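Local coordinates for Sys-1 protein (Caenorhabditis elegans, PDB 3C2G), which acts as a beta-catenin in Wnt asymmetry signalling, binding the TCF transcription factor POP-1 and activating or repressing its target genes, at residues A[495-506]-A[518-529]. Residues are numbered along the deposited sequence; the frame is centred on the assembly and turned at random.
Sequences IGHICAAYSWVF and KQQLVERTISLL
Leu521 O, whose residue packs against Val505, is gripped twice by Thr525: the backbone N reaches it at 3.0 Å and the hydroxyl OG1 at 2.8 Å, from opposite faces of the carbonyl plane. Folding the hydroxyl back onto its own helix satisfies a buried polar group and fixes the side chain's rotation, leaving the methyl, anti to the backbone N (chi1 of OG1 -62°), to face helix 494-507. CG2 of Thr525 then sits 3.6 Å from CD1 of Tyr502, obliquely to the ring, and 3.7 Å from CG2 of Ile498. An alanine at Thr525 removes both the hydroxyl and this methyl, which would probably open a gap against Tyr502 and Ile498 and leave Leu521 O with its backbone donor alone.

On one flank, Ile498 sends CD1 to Leu528 CD2, while Leu529 fills in beside Ile498 and Ile495. On the other, Val505 and Leu521 lie alongside with their side chains running opposite ways, CB of the valine 4.1 Å from CD2 of the leucine. Val505 CG2 lies against the aliphatic CG of Lys518 at 3.7 Å, and the lysine's NZ turns instead to Pro509 O in the connecting loop. Val522 CG2 meets CZ of Phe506 at 4.0 Å, and the Phe506 ring turns an edge to one face of the Tyr502 ring, CE2 standing above it and offset toward the rim.

Across this apolar seam the axes of the two segments run roughly antiparallel, at 152° and 10.2 Å at closest approach. Leu465 of helix 457-472 touches both Ile498 and Thr525, and Phe565 of helix 563-579 touches Val522, so the hairpin is packed between neighbouring helices, as in the stacked helical repeats of the armadillo domain of beta-catenins.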
ATOM      1  N   ILE A 495     -29.730 -19.961  -4.478  1.00 38.46           N
ATOM      2  CA  ILE A 495     -30.395 -19.253  -5.582  1.00 37.76           C
ATOM      3  C   ILE A 495     -30.962 -17.904  -5.121  1.00 36.68           C
ATOM      4  O   ILE A 495     -30.759 -16.892  -5.779  1.00 37.20           O
ATOM      5  CB  ILE A 495     -31.540 -20.073  -6.265  1.00 37.66           C
ATOM      6  CG1 ILE A 495     -31.162 -21.541  -6.514  1.00 38.23           C
ATOM      7  CG2 ILE A 495     -31.968 -19.405  -7.559  1.00 37.36           C
ATOM      8  CD1 ILE A 495     -29.889 -21.749  -7.306  1.00 38.49           C
ATOM      9  N   GLY A 496     -31.672 -17.909  -3.996  1.00 35.75           N
ATOM     10  CA  GLY A 496     -32.245 -16.690  -3.415  1.00 34.70           C
ATOM     11  C   GLY A 496     -31.188 -15.633  -3.136  1.00 34.35           C
ATOM     12  O   GLY A 496     -31.383 -14.449  -3.433  1.00 35.23           O
ATOM     13  N   HIS A 497     -30.062 -16.067  -2.584  1.00 32.79           N
ATOM     14  CA  HIS A 497     -28.934 -15.179  -2.337  1.00 32.41           C
ATOM     15  C   HIS A 497     -28.239 -14.660  -3.603  1.00 31.68           C
ATOM     16  O   HIS A 497     -27.884 -13.483  -3.657  1.00 32.26           O
ATOM     17  CB  HIS A 497     -27.947 -15.817  -1.355  1.00 31.49           C
ATOM     18  CG  HIS A 497     -28.550 -16.086  -0.014  1.00 32.66           C
ATOM     19  ND1 HIS A 497     -28.690 -15.109   0.947  1.00 31.13           N
ATOM     20  CD2 HIS A 497     -29.088 -17.212   0.515  1.00 33.56           C
ATOM     21  CE1 HIS A 497     -29.266 -15.624   2.018  1.00 30.92           C
ATOM     22  NE2 HIS A 497     -29.515 -16.900   1.783  1.00 31.69           N
ATOM     23  N   ILE A 498     -28.058 -15.511  -4.612  1.00 30.86           N
ATOM     24  CA  ILE A 498     -27.502 -15.064  -5.887  1.00 30.84           C
ATOM     25  C   ILE A 498     -28.406 -13.963  -6.432  1.00 32.39           C
ATOM     26  O   ILE A 498     -27.923 -12.917  -6.887  1.00 32.30           O
ATOM     27  CB  ILE A 498     -27.455 -16.184  -6.973  1.00 30.44           C
ATOM     28  CG1 ILE A 498     -26.754 -17.473  -6.507  1.00 31.31           C
ATOM     29  CG2 ILE A 498     -26.895 -15.667  -8.277  1.00 27.61           C
ATOM     30  CD1 ILE A 498     -25.347 -17.341  -6.110  1.00 35.63           C
ATOM     31  N   CYS A 499     -29.720 -14.210  -6.382  1.00 33.49           N
ATOM     32  CA  CYS A 499     -30.721 -13.283  -6.927  1.00 34.26           C
ATOM     33  C   CYS A 499     -30.750 -11.952  -6.181  1.00 33.44           C
ATOM     34  O   CYS A 499     -30.984 -10.920  -6.780  1.00 34.39           O
ATOM     35  CB  CYS A 499     -32.113 -13.928  -6.941  1.00 34.72           C
ATOM     36  SG  CYS A 499     -32.300 -15.293  -8.144  1.00 40.89           S
ATOM     37  N   ALA A 500     -30.495 -11.979  -4.880  1.00 32.67           N
ATOM     38  CA  ALA A 500     -30.408 -10.752  -4.100  1.00 32.84           C
ATOM     39  C   ALA A 500     -29.207  -9.880  -4.504  1.00 33.29           C
ATOM     40  O   ALA A 500     -29.320  -8.652  -4.558  1.00 33.32           O
ATOM     41  CB  ALA A 500     -30.369 -11.066  -2.635  1.00 32.45           C
ATOM     42  N   ALA A 501     -28.075 -10.508  -4.817  1.00 33.39           N
ATOM     43  CA  ALA A 501     -26.889  -9.755  -5.204  1.00 34.33           C
ATOM     44  C   ALA A 501     -27.091  -9.133  -6.575  1.00 35.70           C
ATOM     45  O   ALA A 501     -26.675  -8.001  -6.832  1.00 36.10           O
ATOM     46  CB  ALA A 501     -25.668 -10.631  -5.193  1.00 33.88           C
ATOM     47  N   TYR A 502     -27.760  -9.878  -7.442  1.00 36.35           N
ATOM     48  CA  TYR A 502     -28.032  -9.445  -8.799  1.00 37.37           C
ATOM     49  C   TYR A 502     -28.956  -8.217  -8.816  1.00 38.15           C
ATOM     50  O   TYR A 502     -28.700  -7.271  -9.551  1.00 37.57           O
ATOM     51  CB  TYR A 502     -28.634 -10.620  -9.561  1.00 37.26           C
ATOM     52  CG  TYR A 502     -28.937 -10.404 -11.013  1.00 36.92           C
ATOM     53  CD1 TYR A 502     -27.935 -10.493 -11.991  1.00 36.37           C
ATOM     54  CD2 TYR A 502     -30.240 -10.153 -11.423  1.00 37.24           C
ATOM     55  CE1 TYR A 502     -28.242 -10.314 -13.350  1.00 35.26           C
ATOM     56  CE2 TYR A 502     -30.555  -9.975 -12.766  1.00 36.27           C
ATOM     57  CZ  TYR A 502     -29.564 -10.058 -13.718  1.00 36.48           C
ATOM     58  OH  TYR A 502     -29.930  -9.870 -15.034  1.00 38.52           O
ATOM     59  N   SER A 503     -30.010  -8.243  -7.990  1.00 38.71           N
ATOM     60  CA  SER A 503     -30.896  -7.091  -7.790  1.00 39.33           C
ATOM     61  C   SER A 503     -30.137  -5.893  -7.242  1.00 39.63           C
ATOM     62  O   SER A 503     -30.256  -4.789  -7.753  1.00 40.66           O
ATOM     63  CB  SER A 503     -32.020  -7.445  -6.818  1.00 39.33           C
ATOM     64  OG  SER A 503     -32.987  -8.269  -7.442  1.00 41.61           O
ATOM     65  N   TRP A 504     -29.351  -6.129  -6.199  1.00 39.93           N
ATOM     66  CA  TRP A 504     -28.575  -5.091  -5.533  1.00 40.19           C
ATOM     67  C   TRP A 504     -27.685  -4.307  -6.492  1.00 40.73           C
ATOM     68  O   TRP A 504     -27.612  -3.079  -6.415  1.00 40.82           O
ATOM     69  CB  TRP A 504     -27.725  -5.727  -4.435  1.00 39.45           C
ATOM     70  CG  TRP A 504     -26.735  -4.800  -3.804  1.00 39.43           C
ATOM     71  CD1 TRP A 504     -26.978  -3.891  -2.814  1.00 38.22           C
ATOM     72  CD2 TRP A 504     -25.337  -4.706  -4.102  1.00 38.38           C
ATOM     73  NE1 TRP A 504     -25.822  -3.234  -2.482  1.00 38.61           N
ATOM     74  CE2 TRP A 504     -24.797  -3.712  -3.254  1.00 37.85           C
ATOM     75  CE3 TRP A 504     -24.485  -5.370  -4.995  1.00 37.75           C
ATOM     76  CZ2 TRP A 504     -23.447  -3.360  -3.276  1.00 37.95           C
ATOM     77  CZ3 TRP A 504     -23.140  -5.021  -5.018  1.00 37.58           C
ATOM     78  CH2 TRP A 504     -22.635  -4.022  -4.165  1.00 38.35           C
ATOM     79  N   VAL A 505     -27.028  -5.019  -7.400  1.00 41.30           N
ATOM     80  CA  VAL A 505     -26.087  -4.397  -8.317  1.00 42.55           C
ATOM     81  C   VAL A 505     -26.781  -3.383  -9.242  1.00 43.65           C
ATOM     82  O   VAL A 505     -26.197  -2.359  -9.610  1.00 43.65           O
ATOM     83  CB  VAL A 505     -25.240  -5.464  -9.096  1.00 42.35           C
ATOM     84  CG1 VAL A 505     -25.944  -5.936 -10.363  1.00 43.06           C
ATOM     85  CG2 VAL A 505     -23.890  -4.906  -9.440  1.00 42.98           C
ATOM     86  N   PHE A 506     -28.037  -3.645  -9.592  1.00 44.67           N
ATOM     87  CA  PHE A 506     -28.768  -2.711 -10.445  1.00 45.81           C
ATOM     88  C   PHE A 506     -29.224  -1.436  -9.737  1.00 47.08           C
ATOM     89  O   PHE A 506     -29.470  -0.425 -10.378  1.00 47.04           O
ATOM     90  CB  PHE A 506     -29.910  -3.418 -11.174  1.00 44.91           C
ATOM     91  CG  PHE A 506     -29.432  -4.325 -12.262  1.00 44.39           C
ATOM     92  CD1 PHE A 506     -29.035  -3.806 -13.489  1.00 40.88           C
ATOM     93  CD2 PHE A 506     -29.338  -5.699 -12.050  1.00 43.51           C
ATOM     94  CE1 PHE A 506     -28.570  -4.638 -14.486  1.00 42.10           C
ATOM     95  CE2 PHE A 506     -28.871  -6.543 -13.041  1.00 41.55           C
ATOM     96  CZ  PHE A 506     -28.487  -6.015 -14.263  1.00 42.91           C
ATOM     97  N   LYS A 518     -19.248  -4.339 -12.053  1.00 40.42           N
ATOM     98  CA  LYS A 518     -20.680  -4.589 -12.117  1.00 40.86           C
ATOM     99  C   LYS A 518     -20.994  -5.508 -13.295  1.00 40.46           C
ATOM    100  O   LYS A 518     -21.771  -6.457 -13.168  1.00 40.50           O
ATOM    101  CB  LYS A 518     -21.472  -3.273 -12.206  1.00 41.02           C
ATOM    102  CG  LYS A 518     -21.520  -2.499 -10.889  1.00 43.51           C
ATOM    103  CD  LYS A 518     -21.816  -1.028 -11.078  1.00 45.22           C
ATOM    104  CE  LYS A 518     -23.293  -0.735 -10.960  1.00 48.52           C
ATOM    105  NZ  LYS A 518     -23.548   0.734 -10.954  1.00 51.59           N
ATOM    106  N   GLN A 519     -20.367  -5.239 -14.434  1.00 39.56           N
ATOM    107  CA  GLN A 519     -20.525  -6.107 -15.576  1.00 39.33           C
ATOM    108  C   GLN A 519     -20.059  -7.535 -15.257  1.00 38.78           C
ATOM    109  O   GLN A 519     -20.757  -8.485 -15.604  1.00 39.19           O
ATOM    110  CB  GLN A 519     -19.816  -5.532 -16.803  1.00 39.83           C
ATOM    111  CG  GLN A 519     -19.911  -6.397 -18.070  1.00 42.55           C
ATOM    112  CD  GLN A 519     -21.347  -6.673 -18.508  1.00 45.46           C
ATOM    113  OE1 GLN A 519     -22.253  -5.865 -18.276  1.00 45.34           O
ATOM    114  NE2 GLN A 519     -21.555  -7.821 -19.152  1.00 45.33           N
ATOM    115  N   GLN A 520     -18.918  -7.697 -14.578  1.00 37.66           N
ATOM    116  CA  GLN A 520     -18.418  -9.049 -14.289  1.00 37.15           C
ATOM    117  C   GLN A 520     -19.282  -9.815 -13.280  1.00 35.78           C
ATOM    118  O   GLN A 520     -19.346 -11.035 -13.337  1.00 35.99           O
ATOM    119  CB  GLN A 520     -16.920  -9.085 -13.929  1.00 36.35           C
ATOM    120  CG  GLN A 520     -16.570  -8.744 -12.488  1.00 39.61           C
ATOM    121  CD  GLN A 520     -15.116  -9.093 -12.085  1.00 39.53           C
ATOM    122  OE1 GLN A 520     -14.290  -9.499 -12.915  1.00 39.43           O
ATOM    123  NE2 GLN A 520     -14.810  -8.920 -10.794  1.00 38.98           N
ATOM    124  N   LEU A 521     -19.954  -9.099 -12.384  1.00 34.45           N
ATOM    125  CA  LEU A 521     -20.861  -9.712 -11.417  1.00 33.37           C
ATOM    126  C   LEU A 521     -22.094 -10.256 -12.124  1.00 34.20           C
ATOM    127  O   LEU A 521     -22.588 -11.335 -11.784  1.00 34.57           O
ATOM    128  CB  LEU A 521     -21.286  -8.698 -10.347  1.00 32.13           C
ATOM    129  CG  LEU A 521     -22.118  -9.241  -9.182  1.00 29.88           C
ATOM    130  CD1 LEU A 521     -21.821  -8.489  -7.924  1.00 29.01           C
ATOM    131  CD2 LEU A 521     -23.617  -9.205  -9.473  1.00 29.51           C
ATOM    132  N   VAL A 522     -22.589  -9.485 -13.091  1.00 34.38           N
ATOM    133  CA  VAL A 522     -23.742  -9.854 -13.884  1.00 34.12           C
ATOM    134  C   VAL A 522     -23.460 -11.141 -14.659  1.00 34.98           C
ATOM    135  O   VAL A 522     -24.268 -12.083 -14.622  1.00 34.66           O
ATOM    136  CB  VAL A 522     -24.138  -8.697 -14.828  1.00 34.08           C
ATOM    137  CG1 VAL A 522     -25.088  -9.168 -15.910  1.00 32.45           C
ATOM    138  CG2 VAL A 522     -24.768  -7.569 -14.023  1.00 33.37           C
ATOM    139  N   GLU A 523     -22.300 -11.177 -15.327  1.00 34.99           N
ATOM    140  CA  GLU A 523     -21.884 -12.314 -16.145  1.00 36.12           C
ATOM    141  C   GLU A 523     -21.711 -13.557 -15.292  1.00 34.83           C
ATOM    142  O   GLU A 523     -22.158 -14.648 -15.660  1.00 35.55           O
ATOM    143  CB  GLU A 523     -20.575 -12.007 -16.882  1.00 35.61           C
ATOM    144  CG  GLU A 523     -20.705 -10.931 -17.958  1.00 39.70           C
ATOM    145  CD  GLU A 523     -19.383 -10.588 -18.642  1.00 41.49           C
ATOM    146  OE1 GLU A 523     -19.175  -9.387 -18.957  1.00 48.23           O
ATOM    147  OE2 GLU A 523     -18.553 -11.511 -18.872  1.00 48.87           O
ATOM    148  N   ARG A 524     -21.077 -13.385 -14.140  1.00 33.34           N
ATOM    149  CA  ARG A 524     -20.847 -14.494 -13.237  1.00 32.40           C
ATOM    150  C   ARG A 524     -22.151 -15.037 -12.679  1.00 32.28           C
ATOM    151  O   ARG A 524     -22.250 -16.227 -12.417  1.00 33.22           O
ATOM    152  CB  ARG A 524     -19.866 -14.107 -12.122  1.00 31.61           C
ATOM    153  CG  ARG A 524     -18.447 -14.047 -12.617  1.00 28.09           C
ATOM    154  CD  ARG A 524     -17.507 -13.435 -11.624  1.00 26.05           C
ATOM    155  NE  ARG A 524     -16.150 -13.424 -12.157  1.00 26.74           N
ATOM    156  CZ  ARG A 524     -15.075 -13.072 -11.457  1.00 26.98           C
ATOM    157  NH1 ARG A 524     -15.206 -12.716 -10.188  1.00 26.96           N
ATOM    158  NH2 ARG A 524     -13.872 -13.105 -12.015  1.00 23.34           N
ATOM    159  N   THR A 525     -23.147 -14.171 -12.520  1.00 31.19           N
ATOM    160  CA  THR A 525     -24.459 -14.601 -12.081  1.00 30.90           C
ATOM    161  C   THR A 525     -25.067 -15.540 -13.130  1.00 31.57           C
ATOM    162  O   THR A 525     -25.469 -16.660 -12.815  1.00 30.69           O
ATOM    163  CB  THR A 525     -25.392 -13.395 -11.847  1.00 31.06           C
ATOM    164  OG1 THR A 525     -24.855 -12.566 -10.809  1.00 31.37           O
ATOM    165  CG2 THR A 525     -26.769 -13.856 -11.453  1.00 28.58           C
ATOM    166  N   ILE A 526     -25.125 -15.079 -14.378  1.00 31.84           N
ATOM    167  CA  ILE A 526     -25.684 -15.887 -15.457  1.00 31.93           C
ATOM    168  C   ILE A 526     -24.932 -17.230 -15.517  1.00 32.52           C
ATOM    169  O   ILE A 526     -25.525 -18.303 -15.643  1.00 32.55           O
ATOM    170  CB  ILE A 526     -25.614 -15.134 -16.820  1.00 31.75           C
ATOM    171  CG1 ILE A 526     -26.388 -13.810 -16.762  1.00 31.05           C
ATOM    172  CG2 ILE A 526     -26.116 -16.008 -17.972  1.00 31.19           C
ATOM    173  CD1 ILE A 526     -27.753 -13.887 -16.087  1.00 30.43           C
ATOM    174  N   SER A 527     -23.619 -17.151 -15.373  1.00 32.21           N
ATOM    175  CA  SER A 527     -22.766 -18.303 -15.546  1.00 31.69           C
ATOM    176  C   SER A 527     -22.899 -19.266 -14.370  1.00 31.45           C
ATOM    177  O   SER A 527     -22.820 -20.480 -14.534  1.00 32.09           O
ATOM    178  CB  SER A 527     -21.330 -17.826 -15.749  1.00 31.43           C
ATOM    179  OG  SER A 527     -20.414 -18.841 -15.454  1.00 33.41           O
ATOM    180  N   LEU A 528     -23.132 -18.730 -13.181  1.00 30.86           N
ATOM    181  CA  LEU A 528     -23.342 -19.579 -12.015  1.00 29.60           C
ATOM    182  C   LEU A 528     -24.730 -20.252 -12.018  1.00 30.03           C
ATOM    183  O   LEU A 528     -24.883 -21.368 -11.513  1.00 30.58           O
ATOM    184  CB  LEU A 528     -23.097 -18.795 -10.720  1.00 28.55           C
ATOM    185  CG  LEU A 528     -23.334 -19.499  -9.382  1.00 27.12           C
ATOM    186  CD1 LEU A 528     -22.538 -20.779  -9.256  1.00 23.40           C
ATOM    187  CD2 LEU A 528     -23.019 -18.568  -8.236  1.00 28.61           C
ATOM    188  N   LEU A 529     -25.738 -19.590 -12.572  1.00 29.88           N
ATOM    189  CA  LEU A 529     -27.056 -20.199 -12.642  1.00 30.84           C
ATOM    190  C   LEU A 529     -27.016 -21.412 -13.586  1.00 31.89           C
ATOM    191  O   LEU A 529     -27.639 -22.439 -13.300  1.00 31.36           O
ATOM    192  CB  LEU A 529     -28.112 -19.197 -13.071  1.00 30.67           C
ATOM    193  CG  LEU A 529     -28.418 -18.077 -12.077  1.00 31.23           C
ATOM    194  CD1 LEU A 529     -29.378 -17.078 -12.708  1.00 30.48           C
ATOM    195  CD2 LEU A 529     -28.977 -18.611 -10.757  1.00 29.92           C
TER